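Local coordinates for kinetochore protein mis18 (Schizosaccharomyces pombe, PDB 5J6P) that acts in the CENP-A recruiting complex, maintaining CENP-A at centromeres and keeping central-core histones deacetylated, and includes the zinc-binding Yippee/Mis18 domain described here, at residues A[40-45]-A[88-93]; A[54-59]-A[79-84]. All blocks are in the same frame, centred on the assembly; numbering follows the deposited sequence.

Contact 1 joins two strands of the six-stranded antiparallel sheet, whereas contact 2 joins the lead-in to strand 57-63 to the loop that precedes strand 88-91. The two touch where strands 42-50 and 57-63 run side by side, CG1 of V44 packing 3.6 Å from CB of S59, and again where I84 packs on T89. Contact 1, on the side of the zinc site, rests on a valine against two aromatic rings. Contact 2 is nested in sequence within the loop that contact 1 closes; it sets a buried cysteine against leucine and an exposed leucine against a tyrosine hydroxyl. Contact 1 lies about 5 Å from the centre of the chain and contact 2 about 14 Å, measured from their centres.

Contact 1: residues A[40-45]-A[88-93]; sequences NSVRVE and YTFSMD
The backbones of 40-45 and 88-93 stay well apart: the closest pair of CA atoms, V42 and Y88, is separated by 9.5 Å, and side chains alone bridge the gap. V42 points its side chain at the other segment and divides it between two rings. Its CG1 lies 4.0 Å from CE1 of Y88, with CD1 of the same ring only slightly farther, an approach slanted to the ring. The other methyl, CG2, sits 4.3 Å from CE1 of F90, at that ring's edge and close to its plane. Y88 reaches the valine with CG anti to the carbonyl carbon (chi1 -54°), whereas F90 leaves its backbone to one side and brings the CE1 corner of its ring to the valine. Strands 42-50 and 88-91 are not adjacent in the six-stranded antiparallel sheet; 57-63 and 69-76 lie between them, and the contact is made across the curved sheet of this Yippee-type, beta-tent domain. L61 and I70 from the two intervening strands touch both V42 and F90 and add to the apolar packing. The side chain of V42 is about 6 Å from that of zinc ligand C63. OE2 of E45 accepts from NH1 of R43 (3.1 Å) in a salt bridge through its syn lone pair, lying 27° out of the guanidinium plane; S62 OG also bonds OE2, and N67 OD1 takes R43 NH2.

Contact 2: residues A[54-59]-A[79-84]; sequences GLCVYS and IYLDDI
Y80 and L81, consecutive residues of 79-84, each meet one residue of 54-59, the turn that leads into strand 57-63. At the start of the second segment the backbone is already folding back, since D82 N donates to I79 O at 3.1 Å. Y80 comes next. With CG placed between the backbone N and the carbonyl carbon (chi1 49°), its ring stretches to L55, and the hydroxyl OH lies 3.4 Å from the methyl CD1 of that leucine. The two side chains cross at about a right angle, and only OH comes close to the leucine; the ring carbons stay farther off. L81 is the more central partner: its CB is directed at the other segment, and its CD1 rests 3.4 Å from SG of C56. The CA atoms of these two residues, 8.6 Å apart, are the nearest pair across the segments. P78 touches both L55 and C56, and Y74 of strand 69-76 packs on C56, closing in the buried thiol. From D82 to I84 the chain takes helical backbone angles, with a weak bond from I84 N to L81 O. The side chain of I84 then turns to Y74 and to I24 and H26 of strand 22-26, tying this loop to the far edge of the sheet. C56 is not among the four cysteines that hold zinc; its sulfur meets a leucine methyl and the Y80 hydroxyl faces another, so van der Waals contact rather than hydrogen bonding joins the two segments.

Contact 1: residues A[40-45]-A[88-93]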
ATOM      1  N   ASN A  40      -7.658  -7.784  -9.813  1.00 86.28           N
ATOM      2  CA  ASN A  40      -6.860  -8.971 -10.008  1.00 87.67           C
ATOM      3  C   ASN A  40      -5.968  -9.355  -8.813  1.00 84.87           C
ATOM      4  O   ASN A  40      -5.142 -10.260  -8.941  1.00 71.29           O
ATOM      5  CB  ASN A  40      -6.162  -8.906 -11.361  1.00 93.29           C
ATOM      6  CG  ASN A  40      -7.149  -9.085 -12.515  1.00105.13           C
ATOM      7  OD1 ASN A  40      -7.219  -8.257 -13.426  1.00102.19           O
ATOM      8  ND2 ASN A  40      -7.951 -10.154 -12.454  1.00102.32           N
ATOM      9  N   SER A  41      -6.201  -8.773  -7.629  1.00 73.04           N
ATOM     10  CA  SER A  41      -5.359  -9.079  -6.482  1.00 73.71           C
ATOM     11  C   SER A  41      -5.569 -10.454  -5.835  1.00 76.55           C
ATOM     12  O   SER A  41      -4.753 -10.877  -5.019  1.00 66.45           O
ATOM     13  CB  SER A  41      -5.534  -8.039  -5.401  1.00 71.26           C
ATOM     14  OG  SER A  41      -6.849  -8.072  -4.908  1.00 83.35           O
ATOM     15  N   VAL A  42      -6.627 -11.166  -6.197  1.00 80.01           N
ATOM     16  CA  VAL A  42      -7.134 -12.215  -5.322  1.00 74.33           C
ATOM     17  C   VAL A  42      -7.842 -13.291  -6.126  1.00 71.20           C
ATOM     18  O   VAL A  42      -8.567 -12.963  -7.071  1.00 64.74           O
ATOM     19  CB  VAL A  42      -7.997 -11.524  -4.210  1.00 70.43           C
ATOM     20  CG1 VAL A  42      -9.441 -11.965  -4.179  1.00 70.38           C
ATOM     21  CG2 VAL A  42      -7.333 -11.672  -2.863  1.00 72.37           C
ATOM     22  N   ARG A  43      -7.606 -14.551  -5.752  1.00 70.48           N
ATOM     23  CA  ARG A  43      -8.154 -15.748  -6.437  1.00 69.80           C
ATOM     24  C   ARG A  43      -8.985 -16.558  -5.450  1.00 72.94           C
ATOM     25  O   ARG A  43      -8.549 -16.785  -4.325  1.00 75.28           O
ATOM     26  CB  ARG A  43      -6.994 -16.623  -6.919  1.00 69.01           C
ATOM     27  CG  ARG A  43      -7.320 -17.870  -7.758  1.00 72.15           C
ATOM     28  CD  ARG A  43      -6.155 -18.882  -7.848  1.00 71.86           C
ATOM     29  NE  ARG A  43      -4.893 -18.161  -8.004  1.00 77.92           N
ATOM     30  CZ  ARG A  43      -3.785 -18.292  -7.268  1.00 77.49           C
ATOM     31  NH1 ARG A  43      -3.648 -19.204  -6.321  1.00 80.39           N
ATOM     32  NH2 ARG A  43      -2.743 -17.514  -7.542  1.00 95.79           N
ATOM     33  N   VAL A  44     -10.173 -16.998  -5.868  1.00 83.11           N
ATOM     34  CA  VAL A  44     -11.028 -17.872  -5.055  1.00 79.90           C
ATOM     35  C   VAL A  44     -10.717 -19.297  -5.483  1.00 76.37           C
ATOM     36  O   VAL A  44     -10.891 -19.615  -6.641  1.00 80.18           O
ATOM     37  CB  VAL A  44     -12.518 -17.603  -5.342  1.00 84.67           C
ATOM     38  CG1 VAL A  44     -13.399 -18.423  -4.417  1.00 88.79           C
ATOM     39  CG2 VAL A  44     -12.856 -16.128  -5.169  1.00 90.20           C
ATOM     40  N   GLU A  45     -10.264 -20.155  -4.579  1.00 72.46           N
ATOM     41  CA  GLU A  45      -9.958 -21.553  -4.935  1.00 82.19           C
ATOM     42  C   GLU A  45     -11.257 -22.379  -4.972  1.00 84.79           C
ATOM     43  O   GLU A  45     -12.090 -22.225  -4.100  1.00 82.36           O
ATOM     44  CB  GLU A  45      -8.979 -22.186  -3.934  1.00 88.93           C
ATOM     45  CG  GLU A  45      -7.746 -21.363  -3.554  1.00 88.02           C
ATOM     46  CD  GLU A  45      -6.831 -21.019  -4.728  1.00 92.24           C
ATOM     47  OE1 GLU A  45      -6.864 -21.688  -5.782  1.00 94.99           O
ATOM     48  OE2 GLU A  45      -6.043 -20.072  -4.584  1.00 87.22           O
ATOM     49  N   TYR A  88     -15.319 -10.569   0.996  1.00 78.34           N
ATOM     50  CA  TYR A  88     -13.917 -10.893   1.185  1.00 73.86           C
ATOM     51  C   TYR A  88     -13.535 -10.840   2.640  1.00 61.99           C
ATOM     52  O   TYR A  88     -13.437  -9.773   3.194  1.00 72.61           O
ATOM     53  CB  TYR A  88     -13.016  -9.950   0.382  1.00 67.85           C
ATOM     54  CG  TYR A  88     -13.356  -9.897  -1.092  1.00 69.14           C
ATOM     55  CD1 TYR A  88     -12.807 -10.792  -1.998  1.00 67.94           C
ATOM     56  CD2 TYR A  88     -14.227  -8.937  -1.576  1.00 75.65           C
ATOM     57  CE1 TYR A  88     -13.116 -10.716  -3.360  1.00 74.33           C
ATOM     58  CE2 TYR A  88     -14.548  -8.856  -2.919  1.00 85.92           C
ATOM     59  CZ  TYR A  88     -13.991  -9.741  -3.810  1.00 78.84           C
ATOM     60  OH  TYR A  88     -14.338  -9.601  -5.133  1.00 82.50           O
ATOM     61  N   THR A  89     -13.286 -12.000   3.229  1.00 57.51           N
ATOM     62  CA  THR A  89     -12.953 -12.121   4.634  1.00 68.21           C
ATOM     63  C   THR A  89     -11.478 -12.479   4.787  1.00 69.20           C
ATOM     64  O   THR A  89     -11.069 -13.627   4.622  1.00 73.34           O
ATOM     65  CB  THR A  89     -13.844 -13.198   5.328  1.00 73.96           C
ATOM     66  OG1 THR A  89     -15.243 -12.856   5.180  1.00 82.94           O
ATOM     67  CG2 THR A  89     -13.515 -13.335   6.782  1.00 65.79           C
ATOM     68  N   PHE A  90     -10.707 -11.479   5.184  1.00 68.68           N
ATOM     69  CA  PHE A  90      -9.261 -11.566   5.318  1.00 64.40           C
ATOM     70  C   PHE A  90      -8.730 -11.947   6.686  1.00 65.22           C
ATOM     71  O   PHE A  90      -9.261 -11.578   7.719  1.00 75.17           O
ATOM     72  CB  PHE A  90      -8.647 -10.225   4.899  1.00 67.57           C
ATOM     73  CG  PHE A  90      -8.814  -9.934   3.430  1.00 66.32           C
ATOM     74  CD1 PHE A  90      -8.142 -10.684   2.488  1.00 70.29           C
ATOM     75  CD2 PHE A  90      -9.662  -8.946   2.987  1.00 65.92           C
ATOM     76  CE1 PHE A  90      -8.321 -10.451   1.125  1.00 70.13           C
ATOM     77  CE2 PHE A  90      -9.839  -8.713   1.639  1.00 66.16           C
ATOM     78  CZ  PHE A  90      -9.158  -9.455   0.700  1.00 63.12           C
ATOM     79  N   SER A  91      -7.609 -12.633   6.654  1.00 71.49           N
ATOM     80  CA  SER A  91      -6.935 -13.159   7.817  1.00 77.36           C
ATOM     81  C   SER A  91      -5.925 -12.093   8.332  1.00 78.99           C
ATOM     82  O   SER A  91      -5.027 -11.723   7.613  1.00 80.86           O
ATOM     83  CB  SER A  91      -6.260 -14.465   7.346  1.00 78.35           C
ATOM     84  OG  SER A  91      -5.819 -15.285   8.396  1.00 84.43           O
ATOM     85  N   MET A  92      -6.076 -11.576   9.552  1.00 80.40           N
ATOM     86  CA  MET A  92      -5.187 -10.495  10.027  1.00 80.74           C
ATOM     87  C   MET A  92      -3.750 -10.961  10.113  1.00 74.69           C
ATOM     88  O   MET A  92      -2.844 -10.157   9.996  1.00 98.06           O
ATOM     89  CB  MET A  92      -5.548  -9.973  11.419  1.00 88.20           C
ATOM     90  CG  MET A  92      -6.916  -9.330  11.617  1.00105.16           C
ATOM     91  SD  MET A  92      -7.430  -9.418  13.372  1.00120.40           S
ATOM     92  CE  MET A  92      -8.735  -8.180  13.428  1.00119.78           C
ATOM     93  N   ASP A  93      -3.539 -12.248  10.331  1.00 77.01           N
ATOM     94  CA  ASP A  93      -2.187 -12.813  10.449  1.00 85.74           C
ATOM     95  C   ASP A  93      -1.414 -12.771   9.157  1.00 87.64           C
ATOM     96  O   ASP A  93      -0.195 -12.945   9.152  1.00 84.69           O
ATOM     97  CB  ASP A  93      -2.235 -14.290  10.915  1.00 96.56           C
ATOM     98  CG  ASP A  93      -1.806 -14.455  12.366  1.00108.66           C
ATOM     99  OD1 ASP A  93      -2.175 -13.593  13.208  1.00108.98           O
ATOM    100  OD2 ASP A  93      -1.090 -15.442  12.658  1.00106.47           O
TER

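Contact 2: residues A[54-59]-A[79-84]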
ATOM      1  N   GLY A  54     -18.647 -26.779  11.846  1.00 85.42           N
ATOM      2  CA  GLY A  54     -19.563 -27.335  10.845  1.00 87.37           C
ATOM      3  C   GLY A  54     -20.560 -26.403  10.150  1.00 84.47           C
ATOM      4  O   GLY A  54     -21.260 -26.826   9.228  1.00 84.73           O
ATOM      5  N   LEU A  55     -20.603 -25.124  10.519  1.00 83.07           N
ATOM      6  CA  LEU A  55     -21.776 -24.299  10.234  1.00 85.59           C
ATOM      7  C   LEU A  55     -21.778 -23.546   8.897  1.00 90.41           C
ATOM      8  O   LEU A  55     -22.847 -23.408   8.265  1.00 81.32           O
ATOM      9  CB  LEU A  55     -22.040 -23.327  11.387  1.00 94.76           C
ATOM     10  CG  LEU A  55     -23.179 -23.765  12.319  1.00112.58           C
ATOM     11  CD1 LEU A  55     -23.197 -22.886  13.572  1.00106.40           C
ATOM     12  CD2 LEU A  55     -24.529 -23.739  11.575  1.00121.64           C
ATOM     13  N   CYS A  56     -20.620 -23.035   8.470  1.00 82.99           N
ATOM     14  CA  CYS A  56     -20.566 -22.281   7.215  1.00 84.34           C
ATOM     15  C   CYS A  56     -19.747 -22.986   6.174  1.00 77.32           C
ATOM     16  O   CYS A  56     -19.031 -23.945   6.476  1.00 84.81           O
ATOM     17  CB  CYS A  56     -19.998 -20.900   7.452  1.00 86.08           C
ATOM     18  SG  CYS A  56     -20.492 -20.235   9.034  1.00 89.24           S
ATOM     19  N   VAL A  57     -19.867 -22.498   4.950  1.00 73.10           N
ATOM     20  CA  VAL A  57     -19.066 -22.987   3.837  1.00 81.96           C
ATOM     21  C   VAL A  57     -18.312 -21.841   3.124  1.00 78.37           C
ATOM     22  O   VAL A  57     -18.906 -20.871   2.623  1.00 76.03           O
ATOM     23  CB  VAL A  57     -19.931 -23.823   2.873  1.00 80.41           C
ATOM     24  CG1 VAL A  57     -19.227 -24.109   1.551  1.00 82.82           C
ATOM     25  CG2 VAL A  57     -20.351 -25.112   3.565  1.00 85.87           C
ATOM     26  N   TYR A  58     -16.994 -22.003   3.049  1.00 80.34           N
ATOM     27  CA  TYR A  58     -16.118 -21.027   2.435  1.00 78.57           C
ATOM     28  C   TYR A  58     -15.154 -21.651   1.458  1.00 78.69           C
ATOM     29  O   TYR A  58     -14.765 -22.811   1.573  1.00 83.68           O
ATOM     30  CB  TYR A  58     -15.332 -20.310   3.499  1.00 76.63           C
ATOM     31  CG  TYR A  58     -14.279 -21.162   4.171  1.00 76.26           C
ATOM     32  CD1 TYR A  58     -13.013 -21.299   3.611  1.00 82.48           C
ATOM     33  CD2 TYR A  58     -14.523 -21.779   5.380  1.00 75.56           C
ATOM     34  CE1 TYR A  58     -12.039 -22.045   4.225  1.00 79.79           C
ATOM     35  CE2 TYR A  58     -13.547 -22.529   6.004  1.00 78.01           C
ATOM     36  CZ  TYR A  58     -12.311 -22.660   5.412  1.00 77.50           C
ATOM     37  OH  TYR A  58     -11.326 -23.395   6.004  1.00 78.87           O
ATOM     38  N   SER A  59     -14.775 -20.843   0.490  1.00 82.74           N
ATOM     39  CA  SER A  59     -13.673 -21.131  -0.404  1.00 80.47           C
ATOM     40  C   SER A  59     -12.488 -20.254   0.019  1.00 75.17           C
ATOM     41  O   SER A  59     -12.674 -19.099   0.403  1.00 76.07           O
ATOM     42  CB  SER A  59     -14.097 -20.842  -1.830  1.00 80.92           C
ATOM     43  OG  SER A  59     -14.987 -21.852  -2.265  1.00 89.88           O
ATOM     44  N   ILE A  79     -28.355 -17.235   9.092  1.00 94.96           N
ATOM     45  CA  ILE A  79     -28.870 -15.841   8.999  1.00102.09           C
ATOM     46  C   ILE A  79     -27.908 -14.834   9.521  1.00 96.74           C
ATOM     47  O   ILE A  79     -27.754 -13.765   8.923  1.00 90.54           O
ATOM     48  CB  ILE A  79     -30.215 -15.517   9.754  1.00104.85           C
ATOM     49  CG1 ILE A  79     -30.359 -16.298  11.090  1.00116.07           C
ATOM     50  CG2 ILE A  79     -31.433 -15.561   8.821  1.00 83.26           C
ATOM     51  CD1 ILE A  79     -30.962 -17.696  10.993  1.00131.83           C
ATOM     52  N   TYR A  80     -27.295 -15.175  10.651  1.00 78.29           N
ATOM     53  CA  TYR A  80     -26.588 -14.186  11.430  1.00 87.98           C
ATOM     54  C   TYR A  80     -25.283 -13.740  10.733  1.00 94.82           C
ATOM     55  O   TYR A  80     -24.946 -12.538  10.701  1.00 92.59           O
ATOM     56  CB  TYR A  80     -26.422 -14.612  12.902  1.00 85.41           C
ATOM     57  CG  TYR A  80     -25.895 -16.002  13.204  1.00 88.22           C
ATOM     58  CD1 TYR A  80     -26.739 -17.127  13.212  1.00 91.73           C
ATOM     59  CD2 TYR A  80     -24.563 -16.195  13.553  1.00 97.31           C
ATOM     60  CE1 TYR A  80     -26.244 -18.397  13.513  1.00 88.88           C
ATOM     61  CE2 TYR A  80     -24.066 -17.458  13.862  1.00 90.81           C
ATOM     62  CZ  TYR A  80     -24.899 -18.553  13.841  1.00 89.44           C
ATOM     63  OH  TYR A  80     -24.381 -19.795  14.152  1.00102.92           O
ATOM     64  N   LEU A  81     -24.620 -14.692  10.081  1.00 88.95           N
ATOM     65  CA  LEU A  81     -23.450 -14.404   9.254  1.00 83.89           C
ATOM     66  C   LEU A  81     -23.743 -13.988   7.803  1.00 86.70           C
ATOM     67  O   LEU A  81     -22.820 -14.013   6.982  1.00 92.83           O
ATOM     68  CB  LEU A  81     -22.496 -15.607   9.267  1.00 80.94           C
ATOM     69  CG  LEU A  81     -21.895 -15.942  10.643  1.00 90.48           C
ATOM     70  CD1 LEU A  81     -21.111 -17.254  10.593  1.00 87.24           C
ATOM     71  CD2 LEU A  81     -21.023 -14.807  11.160  1.00 87.60           C
ATOM     72  N   ASP A  82     -24.972 -13.557   7.478  1.00 84.01           N
ATOM     73  CA  ASP A  82     -25.270 -13.075   6.108  1.00 80.86           C
ATOM     74  C   ASP A  82     -24.487 -11.828   5.700  1.00 80.85           C
ATOM     75  O   ASP A  82     -24.445 -11.521   4.507  1.00 78.63           O
ATOM     76  CB  ASP A  82     -26.757 -12.813   5.895  1.00 86.29           C
ATOM     77  CG  ASP A  82     -27.515 -14.044   5.471  1.00 95.94           C
ATOM     78  OD1 ASP A  82     -27.277 -15.099   6.066  1.00105.39           O
ATOM     79  OD2 ASP A  82     -28.350 -13.959   4.539  1.00 99.04           O
ATOM     80  N   ASP A  83     -23.888 -11.120   6.667  1.00 87.47           N
ATOM     81  CA  ASP A  83     -22.930 -10.004   6.390  1.00 99.55           C
ATOM     82  C   ASP A  83     -21.689 -10.457   5.637  1.00 99.27           C
ATOM     83  O   ASP A  83     -21.244  -9.816   4.701  1.00 99.28           O
ATOM     84  CB  ASP A  83     -22.406  -9.407   7.683  1.00104.88           C
ATOM     85  CG  ASP A  83     -23.480  -9.143   8.652  1.00112.57           C
ATOM     86  OD1 ASP A  83     -24.246  -8.185   8.373  1.00104.59           O
ATOM     87  OD2 ASP A  83     -23.556  -9.931   9.639  1.00107.00           O
ATOM     88  N   ILE A  84     -21.143 -11.572   6.103  1.00 95.88           N
ATOM     89  CA  ILE A  84     -19.923 -12.166   5.595  1.00 85.85           C
ATOM     90  C   ILE A  84     -20.098 -12.717   4.182  1.00 84.32           C
ATOM     91  O   ILE A  84     -19.138 -12.774   3.399  1.00106.46           O
ATOM     92  CB  ILE A  84     -19.490 -13.340   6.521  1.00 84.02           C
ATOM     93  CG1 ILE A  84     -19.318 -12.893   7.956  1.00 89.03           C
ATOM     94  CG2 ILE A  84     -18.156 -13.898   6.136  1.00103.82           C
ATOM     95  CD1 ILE A  84     -18.798 -11.486   8.106  1.00 90.46           C
TER